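Local atomic coordinates of putative mandelate racemase (Salmonella typhimurium, PDB entry 2O56), a protein that binds magnesium and, as a member of the enolase superfamily, probably acts as a hydro-lyase on a substrate not yet established. Residues L122-A134 against P368-G380. Residues are numbered along the deposited sequence; the frame is centred on the assembly and turned at random.
Sequences LGGKSREKIRTYA and PKNGMYEVPELPG
Gly371 meets Thr132 where a short antiparallel strand pair begins: strand 372-373 lies along strand 130-135, which runs parallel to strand 347-350 on its other side, giving a three-stranded mixed sheet in this enolase-superfamily fold, away from the magnesium site. The type I' turn from Lys369 to Met372 brings the chain in, and Gly371 O takes a weak bond from Thr132 N (2.9 Å).

Met372 faces Arg131 as the non-hydrogen-bonded pair. Its chain bends at chi2 (-81°), which lays SD over the backbone of Arg131, 3.9 Å from its CA, while the Lys129 side chain crosses it at about a right angle, its CD resting against Met372 CB and CG. The guanidinium of Arg131 forms salt bridges with Asp217 and Asp169.

Tyr373 and Ile130 form the hydrogen-bonded pair, Ile130 N to Tyr373 O and Tyr373 N to Ile130 O, both 2.9 Å. Ile130 O also accepts from Thr132 OG1 at 3.2 Å, on the opposite face of its carbonyl plane from Tyr373 N. That hydroxyl stands obliquely to the tyrosine ring, one face of which is covered by Pro368 CB, over the ring centre.

Past the strand, Glu374 lies side by side with Lys129, and its OE2 makes a salt bridge to Lys129 NZ at 3.2 Å. One water joins both of these charged atoms to Glu128 O; a second links Glu128 O to Val375 N, bridging the two chain segments beyond the strand pair. Val375 CG1 touches Lys125 CE (3.8 Å). Lys125 bends at chi3 (-88°), and its NZ ends on the syn lone pair of Glu377 OE2 in a 2.8 Å salt bridge, while Glu377 OE1 is bound by Tyr119 OH.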
loop_
_atom_site.group_PDB
_atom_site.type_symbol
_atom_site.label_atom_id
_atom_site.label_comp_id
_atom_site.label_asym_id
_atom_site.label_seq_id
_atom_site.Cartn_x
_atom_site.Cartn_y
_atom_site.Cartn_z
ATOM N N LEU A 122 15.590 -30.853 -19.247
ATOM C CA LEU A 122 15.317 -29.631 -18.501
ATOM C C LEU A 122 16.024 -28.401 -19.101
ATOM O O LEU A 122 16.025 -27.327 -18.510
ATOM C CB LEU A 122 15.718 -29.819 -17.022
ATOM C CG LEU A 122 14.867 -30.818 -16.225
ATOM C CD1 LEU A 122 15.390 -30.958 -14.836
ATOM C CD2 LEU A 122 13.371 -30.387 -16.200
ATOM N N GLY A 123 16.650 -28.566 -20.262
ATOM C CA GLY A 123 17.282 -27.442 -20.943
ATOM C C GLY A 123 18.804 -27.423 -20.992
ATOM O O GLY A 123 19.411 -26.420 -21.388
ATOM N N GLY A 124 19.423 -28.528 -20.593
ATOM C CA GLY A 124 20.800 -28.802 -20.966
ATOM C C GLY A 124 21.788 -28.537 -19.857
ATOM O O GLY A 124 21.425 -28.442 -18.692
ATOM N N LYS A 125 23.060 -28.451 -20.213
ATOM C CA LYS A 125 24.104 -28.410 -19.202
ATOM C C LYS A 125 24.537 -26.952 -19.051
ATOM O O LYS A 125 25.358 -26.461 -19.825
ATOM C CB LYS A 125 25.286 -29.320 -19.621
ATOM C CG LYS A 125 26.350 -29.517 -18.533
ATOM C CD LYS A 125 27.341 -30.610 -18.860
ATOM C CE LYS A 125 26.857 -31.969 -18.380
ATOM N NZ LYS A 125 27.565 -33.072 -19.089
ATOM N N SER A 126 23.988 -26.260 -18.055
ATOM C CA SER A 126 24.347 -24.855 -17.822
ATOM C C SER A 126 25.628 -24.673 -16.995
ATOM O O SER A 126 26.145 -23.562 -16.910
ATOM C CB SER A 126 23.193 -24.099 -17.152
ATOM O OG SER A 126 22.008 -24.212 -17.922
ATOM N N ARG A 127 26.117 -25.753 -16.387
ATOM C CA ARG A 127 27.389 -25.738 -15.646
ATOM C C ARG A 127 27.956 -27.151 -15.613
ATOM O O ARG A 127 27.213 -28.122 -15.736
ATOM C CB ARG A 127 27.196 -25.197 -14.210
ATOM C CG ARG A 127 26.299 -26.075 -13.296
ATOM C CD ARG A 127 25.819 -25.363 -12.020
ATOM N NE ARG A 127 25.458 -23.962 -12.261
ATOM C CZ ARG A 127 24.314 -23.562 -12.811
ATOM N NH1 ARG A 127 23.388 -24.447 -13.142
ATOM N NH2 ARG A 127 24.096 -22.276 -13.025
ATOM N N GLU A 128 29.271 -27.273 -15.449
ATOM C CA GLU A 128 29.947 -28.562 -15.651
ATOM C C GLU A 128 30.138 -29.315 -14.341
ATOM O O GLU A 128 30.218 -30.538 -14.329
ATOM C CB GLU A 128 31.313 -28.374 -16.331
ATOM C CG GLU A 128 31.259 -27.843 -17.762
ATOM C CD GLU A 128 30.562 -28.794 -18.720
ATOM O OE1 GLU A 128 30.866 -30.005 -18.690
ATOM O OE2 GLU A 128 29.712 -28.327 -19.507
ATOM N N LYS A 129 30.235 -28.576 -13.240
ATOM C CA LYS A 129 30.367 -29.175 -11.914
ATOM C C LYS A 129 29.356 -28.532 -10.963
ATOM O O LYS A 129 28.919 -27.397 -11.187
ATOM C CB LYS A 129 31.789 -28.963 -11.372
ATOM C CG LYS A 129 32.815 -29.905 -11.969
ATOM C CD LYS A 129 34.142 -29.848 -11.230
ATOM C CE LYS A 129 35.245 -30.537 -12.024
ATOM N NZ LYS A 129 34.816 -31.856 -12.564
ATOM N N ILE A 130 29.013 -29.253 -9.900
ATOM C CA ILE A 130 28.029 -28.782 -8.926
ATOM C C ILE A 130 28.671 -28.597 -7.549
ATOM O O ILE A 130 28.977 -29.567 -6.852
ATOM C CB ILE A 130 26.828 -29.740 -8.851
ATOM C CG1 ILE A 130 26.001 -29.645 -10.134
ATOM C CG2 ILE A 130 25.935 -29.407 -7.672
ATOM C CD1 ILE A 130 25.335 -30.922 -10.516
ATOM N N ARG A 131 28.873 -27.338 -7.162
ATOM C CA ARG A 131 29.452 -26.997 -5.845
ATOM C C ARG A 131 28.616 -27.507 -4.672
ATOM O O ARG A 131 27.390 -27.410 -4.693
ATOM C CB ARG A 131 29.626 -25.486 -5.714
ATOM C CG ARG A 131 30.354 -25.080 -4.436
ATOM C CD ARG A 131 30.333 -23.586 -4.206
ATOM N NE ARG A 131 31.008 -23.249 -2.944
ATOM C CZ ARG A 131 30.801 -22.126 -2.268
ATOM N NH1 ARG A 131 29.933 -21.230 -2.738
ATOM N NH2 ARG A 131 31.454 -21.902 -1.126
ATOM N N THR A 132 29.275 -28.032 -3.640
ATOM C CA THR A 132 28.558 -28.725 -2.571
ATOM C C THR A 132 28.964 -28.171 -1.210
ATOM O O THR A 132 30.096 -27.715 -1.028
ATOM C CB THR A 132 28.766 -30.256 -2.673
ATOM O OG1 THR A 132 28.360 -30.693 -3.975
ATOM C CG2 THR A 132 27.947 -30.987 -1.673
ATOM N N TYR A 133 28.033 -28.171 -0.263
ATOM C CA TYR A 133 28.396 -27.954 1.133
ATOM C C TYR A 133 28.187 -29.187 2.006
ATOM O O TYR A 133 27.374 -30.053 1.686
ATOM C CB TYR A 133 27.718 -26.716 1.726
ATOM C CG TYR A 133 26.207 -26.759 1.925
ATOM C CD1 TYR A 133 25.641 -27.367 3.046
ATOM C CD2 TYR A 133 25.354 -26.136 1.018
ATOM C CE1 TYR A 133 24.243 -27.381 3.245
ATOM C CE2 TYR A 133 23.956 -26.140 1.207
ATOM C CZ TYR A 133 23.417 -26.759 2.332
ATOM O OH TYR A 133 22.050 -26.773 2.542
ATOM N N ALA A 134 28.948 -29.254 3.097
ATOM C CA ALA A 134 28.787 -30.287 4.116
ATOM C C ALA A 134 27.675 -29.856 5.059
ATOM O O ALA A 134 27.795 -28.834 5.734
ATOM C CB ALA A 134 30.093 -30.451 4.903
ATOM N N PRO A 368 30.332 -37.261 -4.504
ATOM C CA PRO A 368 31.023 -36.017 -4.794
ATOM C C PRO A 368 32.521 -36.228 -4.648
ATOM O O PRO A 368 32.927 -37.133 -3.924
ATOM C CB PRO A 368 30.507 -35.069 -3.711
ATOM C CG PRO A 368 30.107 -35.954 -2.588
ATOM C CD PRO A 368 29.701 -37.264 -3.174
ATOM N N LYS A 369 33.315 -35.413 -5.345
ATOM C CA LYS A 369 34.775 -35.464 -5.279
ATOM C C LYS A 369 35.287 -34.045 -5.136
ATOM O O LYS A 369 35.030 -33.207 -6.007
ATOM C CB LYS A 369 35.353 -36.066 -6.565
ATOM C CG LYS A 369 35.068 -37.555 -6.772
ATOM C CD LYS A 369 35.984 -38.435 -5.947
ATOM C CE LYS A 369 35.640 -39.903 -6.134
ATOM N NZ LYS A 369 34.551 -40.373 -5.239
ATOM N N ASN A 370 35.991 -33.780 -4.037
ATOM C CA ASN A 370 36.612 -32.484 -3.774
ATOM C C ASN A 370 35.613 -31.336 -3.679
ATOM O O ASN A 370 35.880 -30.216 -4.127
ATOM C CB ASN A 370 37.696 -32.193 -4.801
ATOM C CG ASN A 370 38.680 -33.321 -4.907
ATOM O OD1 ASN A 370 39.292 -33.701 -3.911
ATOM N ND2 ASN A 370 38.820 -33.889 -6.102
ATOM N N GLY A 371 34.464 -31.644 -3.086
ATOM C CA GLY A 371 33.409 -30.662 -2.881
ATOM C C GLY A 371 32.489 -30.461 -4.068
ATOM O O GLY A 371 31.661 -29.556 -4.051
ATOM N N MET A 372 32.628 -31.298 -5.098
ATOM C CA MET A 372 31.927 -31.105 -6.385
ATOM C C MET A 372 31.236 -32.400 -6.793
ATOM O O MET A 372 31.803 -33.481 -6.654
ATOM C CB MET A 372 32.914 -30.707 -7.505
ATOM C CG MET A 372 33.746 -29.441 -7.255
ATOM S SD MET A 372 32.846 -27.910 -7.608
ATOM C CE MET A 372 34.130 -26.678 -7.424
ATOM N N TYR A 373 30.012 -32.292 -7.291
ATOM C CA TYR A 373 29.322 -33.416 -7.931
ATOM C C TYR A 373 29.339 -33.230 -9.436
ATOM O O TYR A 373 29.405 -32.087 -9.922
ATOM C CB TYR A 373 27.854 -33.389 -7.551
ATOM C CG TYR A 373 27.422 -34.234 -6.398
ATOM C CD1 TYR A 373 26.993 -33.637 -5.220
ATOM C CD2 TYR A 373 27.388 -35.629 -6.492
ATOM C CE1 TYR A 373 26.538 -34.397 -4.144
ATOM C CE2 TYR A 373 26.939 -36.406 -5.419
ATOM C CZ TYR A 373 26.512 -35.776 -4.247
ATOM O OH TYR A 373 26.058 -36.502 -3.159
ATOM N N GLU A 374 29.236 -34.343 -10.172
ATOM C CA GLU A 374 28.877 -34.274 -11.581
ATOM C C GLU A 374 27.551 -34.969 -11.807
ATOM O O GLU A 374 27.169 -35.860 -11.053
ATOM C CB GLU A 374 29.967 -34.870 -12.481
ATOM C CG GLU A 374 31.315 -34.120 -12.408
ATOM C CD GLU A 374 32.384 -34.765 -13.279
ATOM O OE1 GLU A 374 32.582 -35.995 -13.166
ATOM O OE2 GLU A 374 33.020 -34.046 -14.075
ATOM N N VAL A 375 26.850 -34.521 -12.836
ATOM C CA VAL A 375 25.506 -34.992 -13.156
ATOM C C VAL A 375 25.529 -36.423 -13.770
ATOM O O VAL A 375 26.447 -36.747 -14.526
ATOM C CB VAL A 375 24.819 -33.945 -14.085
ATOM C CG1 VAL A 375 25.386 -33.979 -15.503
ATOM C CG2 VAL A 375 23.313 -34.051 -14.050
ATOM N N PRO A 376 24.532 -37.281 -13.435
ATOM C CA PRO A 376 24.375 -38.553 -14.132
ATOM C C PRO A 376 24.158 -38.384 -15.635
ATOM O O PRO A 376 23.611 -37.375 -16.082
ATOM C CB PRO A 376 23.120 -39.160 -13.487
ATOM C CG PRO A 376 23.050 -38.520 -12.134
ATOM C CD PRO A 376 23.520 -37.124 -12.369
ATOM N N GLU A 377 24.589 -39.376 -16.406
ATOM C CA GLU A 377 24.537 -39.276 -17.861
ATOM C C GLU A 377 23.637 -40.315 -18.529
ATOM O O GLU A 377 23.361 -40.216 -19.730
ATOM C CB GLU A 377 25.950 -39.308 -18.457
ATOM C CG GLU A 377 26.847 -38.122 -18.047
ATOM C CD GLU A 377 26.444 -36.788 -18.693
ATOM O OE1 GLU A 377 25.561 -36.788 -19.581
ATOM O OE2 GLU A 377 27.021 -35.738 -18.303
ATOM N N LEU A 378 23.192 -41.307 -17.753
ATOM C CA LEU A 378 22.328 -42.380 -18.279
ATOM C C LEU A 378 20.950 -41.803 -18.621
ATOM O O LEU A 378 20.618 -40.714 -18.147
ATOM C CB LEU A 378 22.176 -43.474 -17.223
ATOM C CG LEU A 378 23.476 -44.162 -16.779
ATOM C CD1 LEU A 378 23.235 -44.996 -15.535
ATOM C CD2 LEU A 378 24.000 -45.042 -17.906
ATOM N N PRO A 379 20.151 -42.514 -19.442
ATOM C CA PRO A 379 18.756 -42.089 -19.672
ATOM C C PRO A 379 17.919 -41.848 -18.402
ATOM O O PRO A 379 18.078 -42.558 -17.391
ATOM C CB PRO A 379 18.162 -43.244 -20.499
ATOM C CG PRO A 379 19.348 -43.828 -21.223
ATOM C CD PRO A 379 20.496 -43.717 -20.233
ATOM N N GLY A 380 17.041 -40.844 -18.461
ATOM C CA GLY A 380 16.146 -40.522 -17.340
ATOM C C GLY A 380 16.914 -39.971 -16.167
ATOM O O GLY A 380 17.930 -39.309 -16.342
HETATM O O HOH W 1 28.085 -32.232 -14.231
HETATM O O HOH W 2 32.931 -31.415 -14.855
#